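Local coordinates for transcriptional regulator, TetR family (Thermus thermophilus, PDB 3VPR), which represses transcription, probably by binding operator DNA as a TetR-family dimer through an N-terminal helix-turn-helix, at residues 70-75 with 79-84; 84-89 with 150-155; 132-135 with 140-143; 156-161 with 171-176. One frame throughout, in Å; residues are numbered along the deposited sequence.

Interaction 1: 70-75 with 79-84; sequences LEVADP and LRRFME
The N-terminal two turns of helix 75-92 and the loop leading into it form this contact, with P75 and L79 joined by a backbone bond and V72 packed against R81. P75 opens the helix: it has no N-H to leave without an acceptor, and its O takes the N-H of L79, with N to O 3.0 Å and the bond somewhat bent at 146°. The donor stands above the carbonyl plane. L79 CB also lies 3.5 Å from P75 O. With its CG anti to the backbone N (chi1 176°), the rest of L79 leads away from the loop toward L126 and H178 of its own chain and L185 of the second subunit. D74 is the N-cap, its OD1 accepting the N-H of K76.

The second half of the contact starts three residues before P75, in the loop. V72 points at the helix, and its CG2 meets R81 CD at 3.7 Å, the two side chains crossing at about a right angle. R81 is bent at chi2 and at chi3 (71°), which brings V72 CG2 to the edge of its guanidinium, near the plane. V72 thus touches the apolar part of the arginine, while its own carbonyl O accepts a hydrogen bond from R132 NH2 of helix 109-135. On helix 75-92, next to R81, R80 forms salt bridges with E77 and E84.

The chemistry is therefore divided. One backbone bond and the D74 cap mark the start of the helix, whereas V72 and R81 meet chiefly methyl to methylene, with no polar bond between them.

Interaction 2: 84-89 with 150-155; sequences EAHARY and AVLSML
H86 lays one face of its imidazole against L155, and the contact can be followed outward along the histidine. Its CB is 4.1 Å from L155 CD1. CG is anti to the backbone N (chi1 178°), which carries the ring away from its own helix and across to helix 144-161; there CG meets L155 CD1 at 3.8 Å, and ND1 lies 3.9 Å from the same methyl. Further along the same face, CD2 approaches L155 CB at 3.7 Å and NE2 comes to 3.6 Å of it. That CB stands over the face but toward the rim, 3.9 Å from the centroid and 23° off the ring normal, a CH-pi contact. CE1 has L152 CD2 at 4.3 Å, approaching at a slant.

Both ring nitrogens are buried and have partners elsewhere: ND1 is hydrogen-bonded to H122 NE2, and NE2 makes a weak bond with N156 OD1. These bonds probably limit the rotation of the ring and so keep its face on L155. A leucine in place of H86 would probably leave H122 without its hydrogen-bond mate and N156 without its weak one, and take from L155 the flat surface it rests on.

The ring sits deep in the all-helical C-terminal domain, where helix 75-92 meets helix 144-161. L62 of helix 47-70 also packs on H86, and helix 109-135 supplies H122, which touches L152 as well.

Interaction 3: 132-135 with 140-143; sequences RGVE and REVD
R140 meets V134 through its backbone while its guanidinium is gripped by two groups of the second subunit: NH2 forms a salt bridge with D179 there, and NE a hydrogen bond with the carbonyl O of G184. V142 CG1 lies 3.6 Å above the guanidinium plane, toward its rim, and flanks the held group. R140 O faces V134, whose CG2 presses to 3.2 Å from it, a tight approach without a bond. The same CG2 lies 4.1 Å from V142 CG2, the apolar part of the contact.

The other branch of V134 is anti to the backbone N (chi1 169°) and meets the carboxylate of E141, with CG1 3.7 Å from OE1. E141 reaches it because its chain bends at chi2; the two side chains cross at about a right angle. Cutting V134 back to an alanine is likely to open a gap beside R140 O and leave V142 CG2 and the E141 carboxylate without the methyls they touch.

This is the loop connection between two consecutive helices: helix 109-135 ends, G133 and F139 share a backbone hydrogen bond, and D143 caps helix 144-161 through L146 N, with R140 and V142 both meeting the second subunit, so the connection forms part of the dimer contact.

Interaction 4: 156-161 with 171-176; sequences NWMIRW and EEVARA
V173 gives up more surface here than any other residue, pointing from helix 170-183 at M158 and W161 of helix 144-161. M158, a selenomethionine, runs out straight at chi2 (-178°) and then turns at its selenium, setting its terminal methyl beside the valine: CE is 4.2 Å from V173 CB. Three residues further along the chain, the six-membered end of the W161 indole meets V173 CG1 at its edge, near the ring plane, with CG1 3.8 Å from CH2 and 4.1 Å from CZ2. The tryptophan and the valine approach from opposite directions. W161 gets there because its CG sits between the backbone N and the carbonyl carbon (chi1 65°), the crowded position.

The backbone under M158 and W161 is irregular. I159 N and R160 N lack the regular bond four residues back and instead reach three back, R160 N to W157 O at 2.9 Å, and the bond from W161 N to M158 O is weak. That same M158 O also lies over one face of the indole, toward its rim.

M158 packs further on F90 of helix 75-92, and A174, next to V173, touches A87 of that helix. W161 also touches Y177 and makes a cation-pi contact with R149 of the second subunit. The two helices meet beside helix 75-92; as in other TetR-family dimers, they probably contribute to the intersubunit four-helix bundle.

Interactions 2 and 4 are buried, their centres about 6 Å apart, and both use helix 144-161; interaction 1 is partly buried and interaction 3 lies at the surface. Helix 75-92 serves 1 and 2, which share E84; that glutamate's salt bridge to R175 ties both to interaction 4. R132, in a segment of interaction 3, joins that segment to the loop of interaction 1. Chemistry follows place: a ring with hydrogen-bonded nitrogens in 2 and purely apolar contact in 4, against capped helix starts in 1 and 3, with methyls against a methylene in 1 and chiefly against oxygens in 3. All four have at least one residue reaching the second subunit.

Interaction 1: 70-75 with 79-84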
loop_
_atom_site.group_PDB
_atom_site.type_symbol
_atom_site.label_atom_id
_atom_site.label_comp_id
_atom_site.label_asym_id
_atom_site.label_seq_id
_atom_site.Cartn_x
_atom_site.Cartn_y
_atom_site.Cartn_z
ATOM N N LEU A 70 -22.934 1.842 -6.778
ATOM C CA LEU A 70 -24.011 1.396 -5.910
ATOM C C LEU A 70 -25.338 1.333 -6.672
ATOM O O LEU A 70 -26.253 0.589 -6.298
ATOM C CB LEU A 70 -24.147 2.338 -4.709
ATOM C CG LEU A 70 -23.040 2.325 -3.648
ATOM C CD1 LEU A 70 -23.347 3.344 -2.558
ATOM C CD2 LEU A 70 -22.928 0.937 -3.045
ATOM N N GLU A 71 -25.425 2.101 -7.753
ATOM C CA GLU A 71 -26.635 2.158 -8.565
ATOM C C GLU A 71 -26.762 1.048 -9.601
ATOM O O GLU A 71 -27.790 0.940 -10.271
ATOM C CB GLU A 71 -26.737 3.524 -9.253
ATOM C CG GLU A 71 -26.882 4.692 -8.285
ATOM C CD GLU A 71 -28.107 4.566 -7.399
ATOM O OE1 GLU A 71 -29.229 4.524 -7.946
ATOM O OE2 GLU A 71 -27.953 4.509 -6.158
ATOM N N VAL A 72 -25.731 0.219 -9.733
ATOM C CA VAL A 72 -25.769 -0.884 -10.688
ATOM C C VAL A 72 -26.435 -2.102 -10.050
ATOM O O VAL A 72 -25.964 -2.622 -9.036
ATOM C CB VAL A 72 -24.345 -1.265 -11.164
ATOM C CG1 VAL A 72 -24.407 -2.451 -12.121
ATOM C CG2 VAL A 72 -23.693 -0.068 -11.842
ATOM N N ALA A 73 -27.535 -2.547 -10.653
ATOM C CA ALA A 73 -28.298 -3.689 -10.160
ATOM C C ALA A 73 -27.439 -4.935 -9.948
ATOM O O ALA A 73 -27.306 -5.403 -8.824
ATOM C CB ALA A 73 -29.448 -3.998 -11.120
ATOM N N ASP A 74 -26.870 -5.470 -11.024
ATOM C CA ASP A 74 -26.019 -6.662 -10.959
ATOM C C ASP A 74 -24.759 -6.448 -10.100
ATOM O O ASP A 74 -23.832 -5.742 -10.496
ATOM C CB ASP A 74 -25.631 -7.092 -12.383
ATOM C CG ASP A 74 -24.634 -8.241 -12.406
ATOM O OD1 ASP A 74 -24.509 -8.959 -11.393
ATOM O OD2 ASP A 74 -23.981 -8.438 -13.452
ATOM N N PRO A 75 -24.719 -7.066 -8.906
ATOM C CA PRO A 75 -23.586 -6.960 -7.973
ATOM C C PRO A 75 -22.216 -7.193 -8.614
ATOM O O PRO A 75 -21.233 -6.577 -8.212
ATOM C CB PRO A 75 -23.910 -8.011 -6.913
ATOM C CG PRO A 75 -25.421 -8.029 -6.910
ATOM C CD PRO A 75 -25.746 -7.987 -8.381
ATOM N N LEU A 79 -19.460 -4.201 -8.876
ATOM C CA LEU A 79 -18.119 -4.310 -8.319
ATOM C C LEU A 79 -17.098 -3.888 -9.366
ATOM O O LEU A 79 -16.145 -3.182 -9.055
ATOM C CB LEU A 79 -17.841 -5.745 -7.864
ATOM C CG LEU A 79 -16.418 -5.996 -7.338
ATOM C CD1 LEU A 79 -16.183 -5.174 -6.077
ATOM C CD2 LEU A 79 -16.221 -7.482 -7.054
ATOM N N ARG A 80 -17.314 -4.293 -10.616
ATOM C CA ARG A 80 -16.372 -3.951 -11.683
ATOM C C ARG A 80 -16.311 -2.449 -11.941
ATOM O O ARG A 80 -15.228 -1.875 -12.115
ATOM C CB ARG A 80 -16.731 -4.687 -12.979
ATOM C CG ARG A 80 -15.724 -4.444 -14.118
ATOM C CD ARG A 80 -15.972 -5.360 -15.332
ATOM N NE ARG A 80 -17.127 -4.963 -16.142
ATOM C CZ ARG A 80 -17.163 -3.907 -16.956
ATOM N NH1 ARG A 80 -16.106 -3.117 -17.090
ATOM N NH2 ARG A 80 -18.265 -3.641 -17.644
ATOM N N ARG A 81 -17.476 -1.811 -11.958
ATOM C CA ARG A 81 -17.527 -0.380 -12.187
ATOM C C ARG A 81 -16.855 0.338 -11.029
ATOM O O ARG A 81 -16.111 1.282 -11.227
ATOM C CB ARG A 81 -18.972 0.082 -12.343
ATOM C CG ARG A 81 -19.718 -0.685 -13.425
ATOM C CD ARG A 81 -20.743 0.190 -14.110
ATOM N NE ARG A 81 -20.088 1.180 -14.956
ATOM C CZ ARG A 81 -20.596 2.374 -15.241
ATOM N NH1 ARG A 81 -21.773 2.736 -14.742
ATOM N NH2 ARG A 81 -19.920 3.210 -16.020
ATOM N N PHE A 82 -17.107 -0.112 -9.811
ATOM C CA PHE A 82 -16.471 0.523 -8.678
ATOM C C PHE A 82 -14.941 0.476 -8.840
ATOM O O PHE A 82 -14.262 1.500 -8.745
ATOM C CB PHE A 82 -16.877 -0.181 -7.392
ATOM C CG PHE A 82 -16.267 0.411 -6.150
ATOM C CD1 PHE A 82 -14.955 0.117 -5.786
ATOM C CD2 PHE A 82 -17.019 1.246 -5.325
ATOM C CE1 PHE A 82 -14.405 0.644 -4.605
ATOM C CE2 PHE A 82 -16.481 1.769 -4.158
ATOM C CZ PHE A 82 -15.175 1.469 -3.793
HETATM N N MSE A 83 -14.406 -0.711 -9.117
HETATM C CA MSE A 83 -12.964 -0.875 -9.253
HETATM C C MSE A 83 -12.365 -0.055 -10.396
HETATM O O MSE A 83 -11.313 0.570 -10.227
HETATM C CB MSE A 83 -12.626 -2.359 -9.411
HETATM C CG MSE A 83 -12.994 -3.188 -8.187
HETATM SE SE MSE A 83 -12.738 -5.110 -8.411
HETATM C CE MSE A 83 -10.773 -5.143 -8.364
ATOM N N GLU A 84 -13.034 -0.045 -11.544
ATOM C CA GLU A 84 -12.542 0.715 -12.689
ATOM C C GLU A 84 -12.634 2.228 -12.501
ATOM O O GLU A 84 -11.711 2.953 -12.863
ATOM C CB GLU A 84 -13.277 0.291 -13.962
ATOM C CG GLU A 84 -12.840 -1.087 -14.441
ATOM C CD GLU A 84 -13.413 -1.467 -15.790
ATOM O OE1 GLU A 84 -13.252 -0.687 -16.751
ATOM O OE2 GLU A 84 -14.016 -2.551 -15.891
#

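Interaction 2: 84-89 with 150-155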
loop_
_atom_site.group_PDB
_atom_site.type_symbol
_atom_site.label_atom_id
_atom_site.label_comp_id
_atom_site.label_asym_id
_atom_site.label_seq_id
_atom_site.Cartn_x
_atom_site.Cartn_y
_atom_site.Cartn_z
ATOM N N GLU A 84 -13.034 -0.045 -11.544
ATOM C CA GLU A 84 -12.542 0.715 -12.689
ATOM C C GLU A 84 -12.634 2.228 -12.501
ATOM O O GLU A 84 -11.711 2.953 -12.863
ATOM C CB GLU A 84 -13.277 0.291 -13.962
ATOM C CG GLU A 84 -12.840 -1.087 -14.441
ATOM C CD GLU A 84 -13.413 -1.467 -15.790
ATOM O OE1 GLU A 84 -13.252 -0.687 -16.751
ATOM O OE2 GLU A 84 -14.016 -2.551 -15.891
ATOM N N ALA A 85 -13.741 2.703 -11.937
ATOM C CA ALA A 85 -13.910 4.128 -11.694
ATOM C C ALA A 85 -12.833 4.572 -10.703
ATOM O O ALA A 85 -12.242 5.631 -10.860
ATOM C CB ALA A 85 -15.317 4.409 -11.124
ATOM N N HIS A 86 -12.577 3.749 -9.686
ATOM C CA HIS A 86 -11.560 4.061 -8.681
ATOM C C HIS A 86 -10.196 4.235 -9.344
ATOM O O HIS A 86 -9.538 5.249 -9.159
ATOM C CB HIS A 86 -11.499 2.937 -7.638
ATOM C CG HIS A 86 -10.451 3.129 -6.582
ATOM N ND1 HIS A 86 -10.752 3.179 -5.237
ATOM C CD2 HIS A 86 -9.107 3.258 -6.673
ATOM C CE1 HIS A 86 -9.637 3.332 -4.546
ATOM N NE2 HIS A 86 -8.625 3.384 -5.393
ATOM N N ALA A 87 -9.794 3.239 -10.127
ATOM C CA ALA A 87 -8.509 3.237 -10.827
ATOM C C ALA A 87 -8.386 4.350 -11.863
ATOM O O ALA A 87 -7.313 4.923 -12.043
ATOM C CB ALA A 87 -8.286 1.869 -11.504
ATOM N N ARG A 88 -9.477 4.643 -12.563
ATOM C CA ARG A 88 -9.442 5.705 -13.558
ATOM C C ARG A 88 -9.256 7.048 -12.862
ATOM O O ARG A 88 -8.412 7.849 -13.255
ATOM C CB ARG A 88 -10.726 5.728 -14.388
ATOM C CG ARG A 88 -10.855 6.992 -15.223
ATOM C CD ARG A 88 -12.003 6.935 -16.208
ATOM N NE ARG A 88 -11.615 6.276 -17.448
ATOM C CZ ARG A 88 -12.340 6.276 -18.562
ATOM N NH1 ARG A 88 -13.509 6.905 -18.609
ATOM N NH2 ARG A 88 -11.891 5.643 -19.634
ATOM N N TYR A 89 -10.040 7.291 -11.818
ATOM C CA TYR A 89 -9.928 8.541 -11.087
ATOM C C TYR A 89 -8.515 8.678 -10.523
ATOM O O TYR A 89 -7.904 9.737 -10.598
ATOM C CB TYR A 89 -10.931 8.583 -9.939
ATOM C CG TYR A 89 -10.984 9.930 -9.275
ATOM C CD1 TYR A 89 -11.726 10.967 -9.831
ATOM C CD2 TYR A 89 -10.272 10.181 -8.106
ATOM C CE1 TYR A 89 -11.760 12.223 -9.249
ATOM C CE2 TYR A 89 -10.300 11.438 -7.507
ATOM C CZ TYR A 89 -11.045 12.456 -8.087
ATOM O OH TYR A 89 -11.076 13.710 -7.514
ATOM N N ALA A 150 -9.429 -6.586 0.579
ATOM C CA ALA A 150 -8.630 -7.224 -0.463
ATOM C C ALA A 150 -8.680 -6.372 -1.730
ATOM O O ALA A 150 -7.649 -6.078 -2.338
ATOM C CB ALA A 150 -9.162 -8.612 -0.749
ATOM N N VAL A 151 -9.884 -5.970 -2.117
ATOM C CA VAL A 151 -10.064 -5.145 -3.302
ATOM C C VAL A 151 -9.377 -3.771 -3.183
ATOM O O VAL A 151 -8.646 -3.354 -4.088
ATOM C CB VAL A 151 -11.572 -4.927 -3.592
ATOM C CG1 VAL A 151 -11.752 -4.041 -4.812
ATOM C CG2 VAL A 151 -12.245 -6.262 -3.804
ATOM N N LEU A 152 -9.612 -3.072 -2.076
ATOM C CA LEU A 152 -9.011 -1.758 -1.885
ATOM C C LEU A 152 -7.488 -1.889 -1.904
ATOM O O LEU A 152 -6.785 -1.017 -2.431
ATOM C CB LEU A 152 -9.504 -1.127 -0.573
ATOM C CG LEU A 152 -10.947 -0.576 -0.586
ATOM C CD1 LEU A 152 -11.387 -0.192 0.823
ATOM C CD2 LEU A 152 -11.030 0.644 -1.510
ATOM N N SER A 153 -6.976 -2.988 -1.352
ATOM C CA SER A 153 -5.534 -3.202 -1.355
ATOM C C SER A 153 -5.031 -3.274 -2.796
ATOM O O SER A 153 -4.007 -2.686 -3.133
ATOM C CB SER A 153 -5.167 -4.495 -0.610
ATOM O OG SER A 153 -5.519 -4.402 0.764
HETATM N N MSE A 154 -5.746 -3.988 -3.656
HETATM C CA MSE A 154 -5.299 -4.085 -5.042
HETATM C C MSE A 154 -5.295 -2.703 -5.706
HETATM O O MSE A 154 -4.323 -2.315 -6.358
HETATM C CB MSE A 154 -6.191 -5.049 -5.834
HETATM C CG MSE A 154 -6.100 -6.505 -5.386
HETATM SE SE MSE A 154 -7.403 -7.653 -6.264
HETATM C CE MSE A 154 -8.798 -7.641 -4.960
ATOM N N LEU A 155 -6.380 -1.962 -5.522
ATOM C CA LEU A 155 -6.513 -0.642 -6.120
ATOM C C LEU A 155 -5.546 0.388 -5.518
ATOM O O LEU A 155 -4.824 1.055 -6.260
ATOM C CB LEU A 155 -7.956 -0.152 -5.979
ATOM C CG LEU A 155 -9.043 -1.080 -6.543
ATOM C CD1 LEU A 155 -10.392 -0.650 -6.012
ATOM C CD2 LEU A 155 -9.027 -1.061 -8.077
#

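Interaction 3: 132-135 with 140-143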
loop_
_atom_site.group_PDB
_atom_site.type_symbol
_atom_site.label_atom_id
_atom_site.label_comp_id
_atom_site.label_asym_id
_atom_site.label_seq_id
_atom_site.Cartn_x
_atom_site.Cartn_y
_atom_site.Cartn_z
ATOM N N ARG A 132 -24.461 -7.027 -0.695
ATOM C CA ARG A 132 -25.652 -7.278 -1.504
ATOM C C ARG A 132 -25.422 -8.534 -2.330
ATOM O O ARG A 132 -26.327 -9.350 -2.501
ATOM C CB ARG A 132 -25.937 -6.106 -2.442
ATOM C CG ARG A 132 -26.501 -4.865 -1.763
ATOM C CD ARG A 132 -26.470 -3.684 -2.735
ATOM N NE ARG A 132 -26.806 -4.107 -4.097
ATOM C CZ ARG A 132 -26.562 -3.390 -5.193
ATOM N NH1 ARG A 132 -25.977 -2.199 -5.108
ATOM N NH2 ARG A 132 -26.885 -3.879 -6.384
ATOM N N GLY A 133 -24.202 -8.683 -2.840
ATOM C CA GLY A 133 -23.864 -9.846 -3.641
ATOM C C GLY A 133 -24.032 -11.124 -2.848
ATOM O O GLY A 133 -24.549 -12.120 -3.360
ATOM N N VAL A 134 -23.589 -11.105 -1.594
ATOM C CA VAL A 134 -23.722 -12.278 -0.743
ATOM C C VAL A 134 -25.198 -12.511 -0.406
ATOM O O VAL A 134 -25.673 -13.642 -0.401
ATOM C CB VAL A 134 -22.905 -12.120 0.561
ATOM C CG1 VAL A 134 -23.269 -13.234 1.543
ATOM C CG2 VAL A 134 -21.391 -12.169 0.249
ATOM N N GLU A 135 -25.922 -11.435 -0.131
ATOM C CA GLU A 135 -27.338 -11.538 0.210
ATOM C C GLU A 135 -28.176 -12.075 -0.954
ATOM O O GLU A 135 -29.014 -12.955 -0.770
ATOM C CB GLU A 135 -27.856 -10.173 0.665
ATOM C CG GLU A 135 -27.078 -9.624 1.860
ATOM C CD GLU A 135 -27.545 -8.256 2.311
ATOM O OE1 GLU A 135 -27.857 -7.414 1.437
ATOM O OE2 GLU A 135 -27.580 -8.018 3.542
ATOM N N ARG A 140 -20.523 -15.911 -3.066
ATOM C CA ARG A 140 -20.586 -16.901 -2.006
ATOM C C ARG A 140 -20.411 -16.186 -0.666
ATOM O O ARG A 140 -20.138 -14.979 -0.635
ATOM C CB ARG A 140 -19.500 -17.963 -2.206
ATOM C CG ARG A 140 -18.086 -17.461 -2.122
ATOM C CD ARG A 140 -17.118 -18.547 -2.555
ATOM N NE ARG A 140 -15.744 -18.065 -2.556
ATOM C CZ ARG A 140 -14.972 -18.008 -1.476
ATOM N NH1 ARG A 140 -15.437 -18.415 -0.300
ATOM N NH2 ARG A 140 -13.738 -17.531 -1.572
ATOM N N GLU A 141 -20.568 -16.924 0.434
ATOM C CA GLU A 141 -20.433 -16.348 1.769
ATOM C C GLU A 141 -18.971 -16.028 2.046
ATOM O O GLU A 141 -18.144 -16.922 2.176
ATOM C CB GLU A 141 -20.951 -17.325 2.834
ATOM C CG GLU A 141 -21.048 -16.741 4.245
ATOM C CD GLU A 141 -22.204 -15.753 4.406
ATOM O OE1 GLU A 141 -23.331 -16.063 3.975
ATOM O OE2 GLU A 141 -21.997 -14.672 4.983
ATOM N N VAL A 142 -18.648 -14.747 2.120
ATOM C CA VAL A 142 -17.275 -14.343 2.386
ATOM C C VAL A 142 -17.274 -13.225 3.410
ATOM O O VAL A 142 -18.273 -12.526 3.573
ATOM C CB VAL A 142 -16.580 -13.831 1.105
ATOM C CG1 VAL A 142 -16.445 -14.947 0.108
ATOM C CG2 VAL A 142 -17.376 -12.670 0.508
ATOM N N ASP A 143 -16.166 -13.067 4.119
ATOM C CA ASP A 143 -16.074 -11.989 5.095
ATOM C C ASP A 143 -16.080 -10.709 4.268
ATOM O O ASP A 143 -15.133 -10.446 3.523
ATOM C CB ASP A 143 -14.770 -12.087 5.887
ATOM C CG ASP A 143 -14.658 -11.017 6.952
ATOM O OD1 ASP A 143 -14.700 -9.820 6.608
ATOM O OD2 ASP A 143 -14.526 -11.371 8.137
#

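Interaction 4: 156-161 with 171-176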
loop_
_atom_site.group_PDB
_atom_site.type_symbol
_atom_site.label_atom_id
_atom_site.label_comp_id
_atom_site.label_asym_id
_atom_site.label_seq_id
_atom_site.Cartn_x
_atom_site.Cartn_y
_atom_site.Cartn_z
ATOM N N ASN A 156 -5.510 0.508 -4.189
ATOM C CA ASN A 156 -4.629 1.497 -3.554
ATOM C C ASN A 156 -3.136 1.200 -3.651
ATOM O O ASN A 156 -2.340 2.126 -3.778
ATOM C CB ASN A 156 -5.016 1.722 -2.087
ATOM C CG ASN A 156 -6.394 2.350 -1.940
ATOM O OD1 ASN A 156 -6.889 2.973 -2.875
ATOM N ND2 ASN A 156 -7.015 2.194 -0.765
ATOM N N TRP A 157 -2.743 -0.071 -3.593
ATOM C CA TRP A 157 -1.323 -0.392 -3.711
ATOM C C TRP A 157 -0.789 0.109 -5.053
ATOM O O TRP A 157 0.408 0.332 -5.192
ATOM C CB TRP A 157 -1.081 -1.897 -3.597
ATOM C CG TRP A 157 0.386 -2.285 -3.488
ATOM C CD1 TRP A 157 1.073 -3.160 -4.294
ATOM C CD2 TRP A 157 1.310 -1.874 -2.472
ATOM N NE1 TRP A 157 2.359 -3.317 -3.838
ATOM C CE2 TRP A 157 2.532 -2.540 -2.725
ATOM C CE3 TRP A 157 1.225 -1.008 -1.375
ATOM C CZ2 TRP A 157 3.659 -2.370 -1.913
ATOM C CZ3 TRP A 157 2.348 -0.838 -0.565
ATOM C CH2 TRP A 157 3.550 -1.516 -0.843
HETATM N N MSE A 158 -1.669 0.292 -6.035
HETATM C CA MSE A 158 -1.253 0.797 -7.348
HETATM C C MSE A 158 -0.502 2.131 -7.224
HETATM O O MSE A 158 0.337 2.469 -8.067
HETATM C CB MSE A 158 -2.464 0.998 -8.268
HETATM C CG MSE A 158 -2.987 -0.259 -8.958
HETATM SE SE MSE A 158 -4.494 0.120 -10.166
HETATM C CE MSE A 158 -3.506 0.883 -11.637
ATOM N N ILE A 159 -0.820 2.886 -6.174
ATOM C CA ILE A 159 -0.187 4.178 -5.908
ATOM C C ILE A 159 1.330 4.035 -5.753
ATOM O O ILE A 159 2.065 5.017 -5.842
ATOM C CB ILE A 159 -0.772 4.824 -4.609
ATOM C CG1 ILE A 159 -2.272 5.101 -4.796
ATOM C CG2 ILE A 159 -0.025 6.122 -4.264
ATOM C CD1 ILE A 159 -3.011 5.476 -3.508
ATOM N N ARG A 160 1.796 2.808 -5.540
ATOM C CA ARG A 160 3.218 2.550 -5.355
ATOM C C ARG A 160 3.935 1.965 -6.562
ATOM O O ARG A 160 5.147 2.133 -6.700
ATOM C CB ARG A 160 3.429 1.619 -4.157
ATOM C CG ARG A 160 3.289 2.298 -2.804
ATOM C CD ARG A 160 4.388 3.330 -2.608
ATOM N NE ARG A 160 4.463 3.827 -1.237
ATOM C CZ ARG A 160 4.672 3.062 -0.169
ATOM N NH1 ARG A 160 4.825 1.746 -0.297
ATOM N NH2 ARG A 160 4.745 3.617 1.032
ATOM N N TRP A 161 3.207 1.278 -7.434
ATOM C CA TRP A 161 3.846 0.675 -8.595
ATOM C C TRP A 161 3.355 1.152 -9.956
ATOM O O TRP A 161 4.024 0.919 -10.964
ATOM C CB TRP A 161 3.731 -0.852 -8.544
ATOM C CG TRP A 161 2.317 -1.388 -8.646
ATOM C CD1 TRP A 161 1.467 -1.662 -7.611
ATOM C CD2 TRP A 161 1.613 -1.743 -9.848
ATOM N NE1 TRP A 161 0.285 -2.168 -8.093
ATOM C CE2 TRP A 161 0.347 -2.226 -9.461
ATOM C CE3 TRP A 161 1.930 -1.696 -11.212
ATOM C CZ2 TRP A 161 -0.603 -2.668 -10.392
ATOM C CZ3 TRP A 161 0.984 -2.138 -12.139
ATOM C CH2 TRP A 161 -0.266 -2.615 -11.723
ATOM N N GLU A 171 -7.171 1.521 -15.473
ATOM C CA GLU A 171 -8.497 0.939 -15.531
ATOM C C GLU A 171 -8.498 -0.481 -16.113
ATOM O O GLU A 171 -9.318 -1.317 -15.717
ATOM C CB GLU A 171 -9.403 1.866 -16.336
ATOM C CG GLU A 171 -10.698 1.255 -16.816
ATOM C CD GLU A 171 -11.672 2.317 -17.273
ATOM O OE1 GLU A 171 -11.232 3.259 -17.969
ATOM O OE2 GLU A 171 -12.872 2.210 -16.939
ATOM N N GLU A 172 -7.597 -0.759 -17.054
ATOM C CA GLU A 172 -7.535 -2.098 -17.643
ATOM C C GLU A 172 -6.971 -3.054 -16.605
ATOM O O GLU A 172 -7.426 -4.184 -16.473
ATOM C CB GLU A 172 -6.678 -2.097 -18.912
ATOM C CG GLU A 172 -7.373 -1.452 -20.116
ATOM C CD GLU A 172 -8.606 -2.229 -20.578
ATOM O OE1 GLU A 172 -8.438 -3.324 -21.158
ATOM O OE2 GLU A 172 -9.743 -1.751 -20.360
ATOM N N VAL A 173 -5.976 -2.587 -15.866
ATOM C CA VAL A 173 -5.384 -3.364 -14.786
ATOM C C VAL A 173 -6.517 -3.693 -13.803
ATOM O O VAL A 173 -6.651 -4.822 -13.321
ATOM C CB VAL A 173 -4.332 -2.530 -14.027
ATOM C CG1 VAL A 173 -3.872 -3.278 -12.783
ATOM C CG2 VAL A 173 -3.166 -2.205 -14.945
ATOM N N ALA A 174 -7.336 -2.689 -13.513
ATOM C CA ALA A 174 -8.447 -2.861 -12.586
ATOM C C ALA A 174 -9.428 -3.897 -13.113
ATOM O O ALA A 174 -10.045 -4.629 -12.334
ATOM C CB ALA A 174 -9.151 -1.535 -12.374
ATOM N N ARG A 175 -9.565 -3.970 -14.435
ATOM C CA ARG A 175 -10.489 -4.927 -15.031
ATOM C C ARG A 175 -9.961 -6.351 -14.874
ATOM O O ARG A 175 -10.730 -7.285 -14.622
ATOM C CB ARG A 175 -10.723 -4.611 -16.511
ATOM C CG ARG A 175 -11.769 -5.498 -17.151
ATOM C CD ARG A 175 -12.235 -4.929 -18.477
ATOM N NE ARG A 175 -12.772 -3.578 -18.324
ATOM C CZ ARG A 175 -13.321 -2.873 -19.309
ATOM N NH1 ARG A 175 -13.781 -1.652 -19.077
ATOM N NH2 ARG A 175 -13.418 -3.392 -20.526
ATOM N N ALA A 176 -8.649 -6.509 -15.023
ATOM C CA ALA A 176 -8.028 -7.819 -14.867
ATOM C C ALA A 176 -8.133 -8.238 -13.399
ATOM O O ALA A 176 -8.325 -9.416 -13.099
ATOM C CB ALA A 176 -6.572 -7.775 -15.307
#